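Local coordinates for protein hydrogenase maturation factor (Thermoanaerobacter tengcongensis, PDB 3VTH) that probably transfers the carbamoyl group of carbamoyl phosphate, using ATP, to the C-terminal cysteine of HypE during [NiFe]-hydrogenase maturation, at residues R12-F17 and D78-R83; I145-P150 and D361-I366; S401-G406 and V452-V457. One frame throughout, in Å; residues are numbered along the deposited sequence. Where two conformers were deposited one is given.

Contact 1 (R12-F17 and D78-R83)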
# COMPACT_ATOMS: atom_id res chain seq x y z
N ARG A 12 23.34 26.90 20.66
CA ARG A 12 22.98 25.50 20.55
C ARG A 12 22.99 25.07 19.09
O ARG A 12 22.56 25.80 18.22
CB ARG A 12 21.58 25.25 21.12
CG ARG A 12 21.45 25.47 22.61
CD ARG A 12 22.24 24.47 23.39
NE ARG A 12 22.05 24.66 24.83
CZ ARG A 12 22.76 25.50 25.58
NH1 ARG A 12 23.73 26.25 25.03
NH2 ARG A 12 22.51 25.60 26.87
N GLN A 13 23.51 23.87 18.83
CA GLN A 13 23.33 23.25 17.53
C GLN A 13 22.24 22.21 17.67
O GLN A 13 22.25 21.42 18.61
CB GLN A 13 24.64 22.61 17.06
CG GLN A 13 24.51 21.79 15.80
CD GLN A 13 25.71 20.88 15.63
OE1 GLN A 13 26.84 21.28 15.92
NE2 GLN A 13 25.48 19.66 15.17
N ILE A 14 21.28 22.23 16.74
CA ILE A 14 20.11 21.35 16.78
C ILE A 14 19.98 20.60 15.44
O ILE A 14 19.93 21.22 14.38
CB ILE A 14 18.81 22.15 17.10
CG1 ILE A 14 18.94 22.91 18.42
CG2 ILE A 14 17.58 21.19 17.15
CD1 ILE A 14 17.97 24.09 18.59
N ASN A 15 19.94 19.28 15.51
CA ASN A 15 19.72 18.45 14.32
C ASN A 15 18.41 17.72 14.47
O ASN A 15 18.12 17.14 15.53
CB ASN A 15 20.85 17.43 14.16
CG ASN A 15 22.17 18.08 13.86
OD1 ASN A 15 22.50 18.33 12.70
ND2 ASN A 15 22.93 18.38 14.90
N ILE A 16 17.60 17.77 13.42
CA ILE A 16 16.29 17.14 13.44
C ILE A 16 16.24 16.09 12.32
O ILE A 16 16.65 16.36 11.19
CB ILE A 16 15.18 18.18 13.29
CG1 ILE A 16 15.43 19.37 14.25
CG2 ILE A 16 13.77 17.52 13.48
CD1 ILE A 16 14.30 20.32 14.39
N PHE A 17 15.74 14.90 12.67
CA PHE A 17 15.76 13.75 11.78
C PHE A 17 14.35 13.21 11.55
O PHE A 17 13.50 13.32 12.43
CB PHE A 17 16.62 12.63 12.38
CG PHE A 17 18.03 13.06 12.70
CD1 PHE A 17 18.41 13.33 14.00
CD2 PHE A 17 18.98 13.20 11.69
CE1 PHE A 17 19.72 13.73 14.31
CE2 PHE A 17 20.29 13.60 11.98
CZ PHE A 17 20.66 13.86 13.30
N ASP A 78 11.52 11.95 13.97
CA ASP A 78 11.91 10.77 14.74
C ASP A 78 12.95 11.08 15.83
O ASP A 78 13.06 10.36 16.80
CB ASP A 78 12.43 9.67 13.80
CG ASP A 78 11.37 9.20 12.82
OD1 ASP A 78 10.23 8.91 13.26
OD2 ASP A 78 11.68 9.11 11.61
N GLU A 79 13.73 12.15 15.64
CA GLU A 79 14.77 12.52 16.62
C GLU A 79 15.17 13.99 16.52
O GLU A 79 15.27 14.55 15.41
CB GLU A 79 16.02 11.63 16.47
CG GLU A 79 17.14 11.90 17.50
CD GLU A 79 18.38 11.03 17.30
OE1 GLU A 79 19.24 11.01 18.20
OE2 GLU A 79 18.50 10.37 16.23
N ILE A 80 15.38 14.59 17.69
CA ILE A 80 15.92 15.95 17.80
C ILE A 80 17.18 15.85 18.66
O ILE A 80 17.13 15.34 19.78
CB ILE A 80 14.89 16.92 18.48
CG1 ILE A 80 13.64 17.09 17.60
CG2 ILE A 80 15.52 18.28 18.78
CD1 ILE A 80 12.48 17.83 18.28
N GLN A 81 18.31 16.32 18.14
CA GLN A 81 19.56 16.32 18.92
C GLN A 81 19.93 17.77 19.20
O GLN A 81 19.87 18.61 18.31
CB GLN A 81 20.71 15.63 18.18
CG GLN A 81 20.53 14.13 17.94
CD GLN A 81 21.67 13.51 17.14
OE1 GLN A 81 22.52 14.21 16.58
NE2 GLN A 81 21.67 12.19 17.07
N VAL A 82 20.30 18.05 20.44
CA VAL A 82 20.63 19.41 20.85
C VAL A 82 22.01 19.38 21.52
O VAL A 82 22.23 18.58 22.43
CB VAL A 82 19.56 19.97 21.82
CG1 VAL A 82 19.95 21.35 22.40
CG2 VAL A 82 18.19 20.02 21.14
N ARG A 83 22.91 20.23 21.06
CA ARG A 83 24.28 20.31 21.59
C ARG A 83 24.62 21.75 21.97
O ARG A 83 24.26 22.68 21.25
CB ARG A 83 25.29 19.85 20.54
CG ARG A 83 25.27 18.36 20.16
CD ARG A 83 25.92 18.19 18.78
NE ARG A 83 26.30 16.81 18.46
CZ ARG A 83 25.58 15.96 17.73
NH1 ARG A 83 24.40 16.32 17.23
NH2 ARG A 83 26.04 14.73 17.50
O HOH W 1 22.74 18.80 17.72

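Contact 2 (I145-P150 and D361-I366)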
# COMPACT_ATOMS: atom_id res chain seq x y z
N ILE A 145 8.12 14.02 -7.61
CA ILE A 145 8.92 14.98 -8.38
C ILE A 145 10.34 15.22 -7.85
O ILE A 145 11.05 16.08 -8.36
CB ILE A 145 8.19 16.33 -8.54
CG1 ILE A 145 7.99 17.02 -7.18
CG2 ILE A 145 6.82 16.12 -9.30
CD1 ILE A 145 7.55 18.47 -7.31
N ILE A 146 10.75 14.44 -6.85
CA ILE A 146 12.07 14.63 -6.21
C ILE A 146 13.12 13.74 -6.90
O ILE A 146 12.94 12.53 -7.02
CB ILE A 146 11.99 14.37 -4.67
CG1 ILE A 146 11.26 15.54 -3.98
CG2 ILE A 146 13.40 14.18 -4.03
CD1 ILE A 146 10.75 15.22 -2.54
N GLU A 147 14.21 14.36 -7.36
CA GLU A 147 15.28 13.63 -8.04
C GLU A 147 16.39 13.21 -7.08
O GLU A 147 17.10 12.25 -7.35
CB GLU A 147 15.91 14.49 -9.14
CG GLU A 147 14.92 15.03 -10.16
CD GLU A 147 15.60 15.94 -11.17
OE1 GLU A 147 16.74 16.37 -10.93
OE2 GLU A 147 14.98 16.23 -12.21
N ASP A 148 16.55 13.96 -5.99
CA ASP A 148 17.72 13.84 -5.13
C ASP A 148 17.46 14.70 -3.91
O ASP A 148 16.54 15.53 -3.91
CB ASP A 148 18.96 14.37 -5.88
CG ASP A 148 20.29 13.87 -5.29
OD1 ASP A 148 20.30 12.98 -4.41
OD2 ASP A 148 21.34 14.38 -5.73
N ILE A 149 18.27 14.50 -2.87
CA ILE A 149 18.22 15.30 -1.65
C ILE A 149 19.59 15.92 -1.48
O ILE A 149 20.51 15.51 -2.19
CB ILE A 149 17.82 14.43 -0.41
CG1 ILE A 149 18.80 13.26 -0.17
CG2 ILE A 149 16.41 13.92 -0.58
CD1 ILE A 149 20.10 13.65 0.56
N PRO A 150 19.75 16.94 -0.59
CA PRO A 150 18.77 17.61 0.26
C PRO A 150 17.68 18.26 -0.59
O PRO A 150 17.97 18.80 -1.67
CB PRO A 150 19.59 18.69 0.96
CG PRO A 150 20.98 18.24 0.92
CD PRO A 150 21.12 17.43 -0.35
N ASP A 361 7.42 17.22 -15.17
CA ASP A 361 7.95 15.84 -15.17
C ASP A 361 7.57 15.06 -13.93
O ASP A 361 7.62 15.58 -12.81
CB ASP A 361 9.46 15.82 -15.32
CG ASP A 361 9.93 16.20 -16.71
OD1 ASP A 361 11.16 16.20 -16.92
OD2 ASP A 361 9.08 16.49 -17.60
N ILE A 362 7.15 13.81 -14.13
CA ILE A 362 6.99 12.88 -13.02
C ILE A 362 8.30 12.11 -13.00
O ILE A 362 8.66 11.45 -13.98
CB ILE A 362 5.80 11.91 -13.22
CG1 ILE A 362 4.48 12.70 -13.21
CG2 ILE A 362 5.80 10.78 -12.12
CD1 ILE A 362 3.24 11.87 -13.68
N VAL A 363 9.04 12.24 -11.90
CA VAL A 363 10.31 11.55 -11.74
C VAL A 363 10.10 10.11 -11.29
O VAL A 363 10.71 9.19 -11.82
CB VAL A 363 11.24 12.30 -10.74
CG1 VAL A 363 12.56 11.56 -10.59
CG2 VAL A 363 11.48 13.77 -11.24
N ASN A 364 9.25 9.95 -10.28
CA ASN A 364 9.00 8.65 -9.68
C ASN A 364 7.52 8.33 -9.77
O ASN A 364 6.71 8.91 -9.05
CB ASN A 364 9.47 8.65 -8.21
CG ASN A 364 10.94 9.09 -8.07
OD1 ASN A 364 11.24 10.11 -7.44
ND2 ASN A 364 11.85 8.33 -8.69
N ARG A 365 7.15 7.41 -10.66
CA ARG A 365 5.72 7.09 -10.79
C ARG A 365 5.29 6.33 -9.54
O ARG A 365 6.13 5.70 -8.87
CB ARG A 365 5.47 6.26 -12.06
CG ARG A 365 5.65 4.75 -11.85
CD ARG A 365 5.69 4.08 -13.19
NE ARG A 365 6.98 4.27 -13.85
CZ ARG A 365 7.16 4.13 -15.15
NH1 ARG A 365 6.13 3.82 -15.94
NH2 ARG A 365 8.37 4.32 -15.68
N ILE A 366 4.00 6.40 -9.20
CA ILE A 366 3.48 5.74 -8.00
C ILE A 366 1.96 5.59 -8.09
O ILE A 366 1.26 6.53 -8.40
CB ILE A 366 3.92 6.51 -6.69
CG1 ILE A 366 3.44 5.80 -5.42
CG2 ILE A 366 3.45 7.99 -6.71
CD1 ILE A 366 4.24 6.21 -4.12

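Contact 3 (S401-G406 and V452-V457)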
# COMPACT_ATOMS: atom_id res chain seq x y z
N SER A 401 23.19 -2.75 5.84
CA SER A 401 22.07 -2.55 4.90
C SER A 401 21.69 -3.85 4.17
O SER A 401 22.54 -4.56 3.61
CB SER A 401 22.34 -1.44 3.89
OG SER A 401 22.16 -0.16 4.48
N ILE A 402 20.40 -4.15 4.20
CA ILE A 402 19.87 -5.35 3.56
C ILE A 402 18.90 -4.93 2.48
O ILE A 402 18.11 -4.01 2.67
CB ILE A 402 19.16 -6.26 4.60
CG1 ILE A 402 20.22 -6.96 5.47
CG2 ILE A 402 18.22 -7.30 3.90
CD1 ILE A 402 19.66 -7.64 6.71
N LEU A 403 18.97 -5.58 1.32
CA LEU A 403 17.91 -5.47 0.34
C LEU A 403 17.06 -6.74 0.42
O LEU A 403 17.56 -7.84 0.26
CB LEU A 403 18.49 -5.30 -1.07
CG LEU A 403 17.52 -5.47 -2.26
CD1 LEU A 403 16.46 -4.34 -2.29
CD2 LEU A 403 18.33 -5.49 -3.55
N ALA A 404 15.76 -6.57 0.68
CA ALA A 404 14.80 -7.67 0.63
C ALA A 404 13.99 -7.51 -0.65
O ALA A 404 13.39 -6.47 -0.88
CB ALA A 404 13.91 -7.64 1.86
N VAL A 405 14.00 -8.55 -1.49
CA VAL A 405 13.54 -8.44 -2.86
C VAL A 405 12.04 -8.62 -3.00
O VAL A 405 11.48 -8.32 -4.06
CB VAL A 405 14.29 -9.39 -3.83
CG1 VAL A 405 15.79 -8.99 -3.93
CG2 VAL A 405 14.10 -10.86 -3.45
N GLY A 406 11.39 -9.11 -1.95
CA GLY A 406 9.93 -9.31 -1.98
C GLY A 406 9.52 -10.64 -2.60
O GLY A 406 10.33 -11.57 -2.70
N VAL A 452 21.58 3.83 -0.21
CA VAL A 452 21.67 2.45 0.25
C VAL A 452 22.59 1.65 -0.67
O VAL A 452 22.38 1.59 -1.89
CB VAL A 452 20.27 1.75 0.32
CG1 VAL A 452 20.40 0.34 0.87
CG2 VAL A 452 19.27 2.58 1.15
N ASP A 453 23.61 1.03 -0.09
CA ASP A 453 24.40 0.04 -0.81
C ASP A 453 24.22 -1.31 -0.11
O ASP A 453 24.88 -1.58 0.90
CB ASP A 453 25.88 0.47 -0.91
CG ASP A 453 26.09 1.66 -1.87
OD1 ASP A 453 25.18 1.99 -2.69
OD2 ASP A 453 27.17 2.27 -1.82
N PRO A 454 23.30 -2.15 -0.61
CA PRO A 454 23.01 -3.40 0.08
C PRO A 454 24.27 -4.22 0.31
O PRO A 454 25.13 -4.31 -0.58
CB PRO A 454 22.07 -4.12 -0.89
CG PRO A 454 21.38 -3.01 -1.61
CD PRO A 454 22.43 -1.96 -1.79
N GLU A 455 24.37 -4.80 1.50
CA GLU A 455 25.49 -5.69 1.83
C GLU A 455 25.05 -7.16 1.83
O GLU A 455 25.87 -8.05 1.60
CB GLU A 455 26.12 -5.27 3.16
CG GLU A 455 26.78 -3.88 3.05
CD GLU A 455 27.62 -3.48 4.26
OE1 GLU A 455 27.18 -3.72 5.40
OE2 GLU A 455 28.72 -2.89 4.06
N VAL A 456 23.76 -7.40 2.04
CA VAL A 456 23.20 -8.74 2.06
C VAL A 456 21.84 -8.65 1.38
O VAL A 456 21.14 -7.62 1.52
CB VAL A 456 23.06 -9.29 3.52
CG1 VAL A 456 22.28 -10.58 3.57
CG2 VAL A 456 24.45 -9.51 4.17
N VAL A 457 21.46 -9.68 0.64
CA VAL A 457 20.15 -9.71 -0.02
C VAL A 457 19.31 -10.85 0.57
O VAL A 457 19.80 -11.98 0.72
CB VAL A 457 20.27 -9.85 -1.56
CG1 VAL A 457 20.97 -11.16 -1.95
CG2 VAL A 457 18.88 -9.81 -2.22
O HOH W 2 23.74 1.28 2.81

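Contact 1 (R12-F17 and D78-R83)
Gln13 O accepts two bonds: one from Arg83 N at 2.8 Å and one from a water at 2.8 Å. The same water donates weakly to Gln81 O and accepts from Arg83 NH1, meeting the guanidinium at its edge and in plane. Arg83 NH1 donates to Gln81 OE1 at 2.9 Å. Gln81 NE2 gives a bond to Glu79 OE1 at 2.9 Å, from above the carboxylate plane. Both ends of the Gln81 amide are held. Gln81 CG, anti to the carbonyl carbon (chi1 -65°), meets the Phe17 ring edge in plane. Gln81 CD is 3.4 Å from Phe17 CE1, amide and ring planes 74° apart. An alanine here would probably leave Arg83 NH1 and Glu79 OE1 without this mate and open a gap at the edge of the Phe17 ring. On the other face of the sheet, Ile14 CG2 meets Ile80 CG2 at 3.9 Å, and Ile16 lies beside Ile80. These isoleucines pack on helix 57-69. Asp78 N bonds to Phe17 O at 2.9 Å and Glu79 N weakly to the same oxygen, a classic beta bulge. The antiparallel pair of edge strand and neighbour, with a helix on one face, belongs to the ferredoxin-like alpha/beta sandwich of the acylphosphatase family.

Contact 2 (I145-P150 and D361-I366)
Val363 points its side chain at the backbone of 145-147 and overlaps it with both methyls. Val363 CG1 stands 3.7 Å from Ile146 O. Val363 CG2 sits 3.7 Å from Ile145 O and 3.8 Å from Glu147 CG. With Val363 CG1 anti to the backbone N (chi1 180°), CG1 faces the Ile146 carbonyl and CG2 that of Ile145. The side chains of Val363 and Glu147 cross at about a right angle, and the touch is made by the aliphatic part of the glutamate. Its carboxylate is used elsewhere: OE1 forms a salt bridge with Lys159. Glu147 OE2 is 6.1 Å from Asp361 OD1, a like charge not in contact; the lysine probably offsets some of that repulsion.

A second touch lies beside the first. Ile145 turns its CB away from 361-366, but its CG2 branch still comes to 3.6 Å from Asp361 O. Here Ile145 CG1 takes the place between the backbone N and the carbonyl carbon (chi1 64°), and CG2 lies beside the N. Asp361 O also accepts a hydrogen bond from Ser157 OG. The end of the Asn364 side chain lies beside the carbonyl of Ile146.

The contact is small, burying 227 Å² in all, and mostly apolar groups meet carbonyl oxygens. Backbone hydrogen bonds between Ser144 and both Val363 and Asn364 continue the join just before Ile145. Neither segment is a strand, and their closest CA pair is Ile145 and Val363 at 5.0 Å. The arrangement is an irregular loop-to-loop interface. It joins the chain shortly after Cys139, the last zinc ligand of the first Cys4 finger, to the loop between strands 354-358 and 370-374 of the YrdC-like domain.

Contact 3 (S401-G406 and V452-V457)
Ser401 and Glu455 share the straightest hydrogen bond of the contact: Glu455 N donates to Ser401 O at 2.8 Å, with 169° at the hydrogen. Val456 N adds a weak bond to the same oxygen. Further on, Leu403 N donates to Val456 O at 3.0 Å. The strands then run parallel, and Val457 CA approaches Leu403 O at 3.2 Å as a CA-H...O contact.

One water bridges the start of the two segments. It donates to Ser401 OG at 2.7 Å and accepts from Asp453 N at 2.9 Å. Ser401 OG also hydrogen-bonds to Thr416 O, so two partners hold the hydroxyl.

The apolar touches involve both strand and loop residues. On one face of the sheet, Ile402 and Val456 lie side by side and point the same way. Leu403 and Val457 lie on the opposite face, and each meets a loop partner. Leu403 CB rests 3.7 Å from Pro454 CG. Val405 CG1 meets Val457 CG2 at 3.6 Å, the two side chains crossing at a slant. Val457 CG2, anti to the backbone N, reaches both Val405 CG1 and Leu403 O. At the start, Val452 CG1 touches Ser401 CB.

This parallel pair belongs to the Kae1-like domain, of the actin-like ATPase clan. Strand 402-404 lies between 456-460 and the antiparallel strand 414-417, and 478-481 follows 456-460. Helix 737-749 packs on Ile402, while helix 466-473 packs on Leu403, Val405 and Val457.

In the fold
The three contacts follow one another along the chain and none touches another. The centres of contacts 1 and 2 are 27 Å apart, those of 1 and 3 28 Å, and those of 2 and 3 22 Å. Single polar pairs help connect their surroundings. Asp78 of contact 1 bonds to Tyr420, in the same sheet as contact 3. Asp148 of contact 2 forms a salt bridge with Arg451, just before 452-457. Contacts 1 and 2 both lie near the predicted acylphosphatase site: the side chains of Ile16 and Ile146 are each about 9 Å from that of Asn44. In contact 3, the side chain of Val405 is about 14 Å from the bound iron.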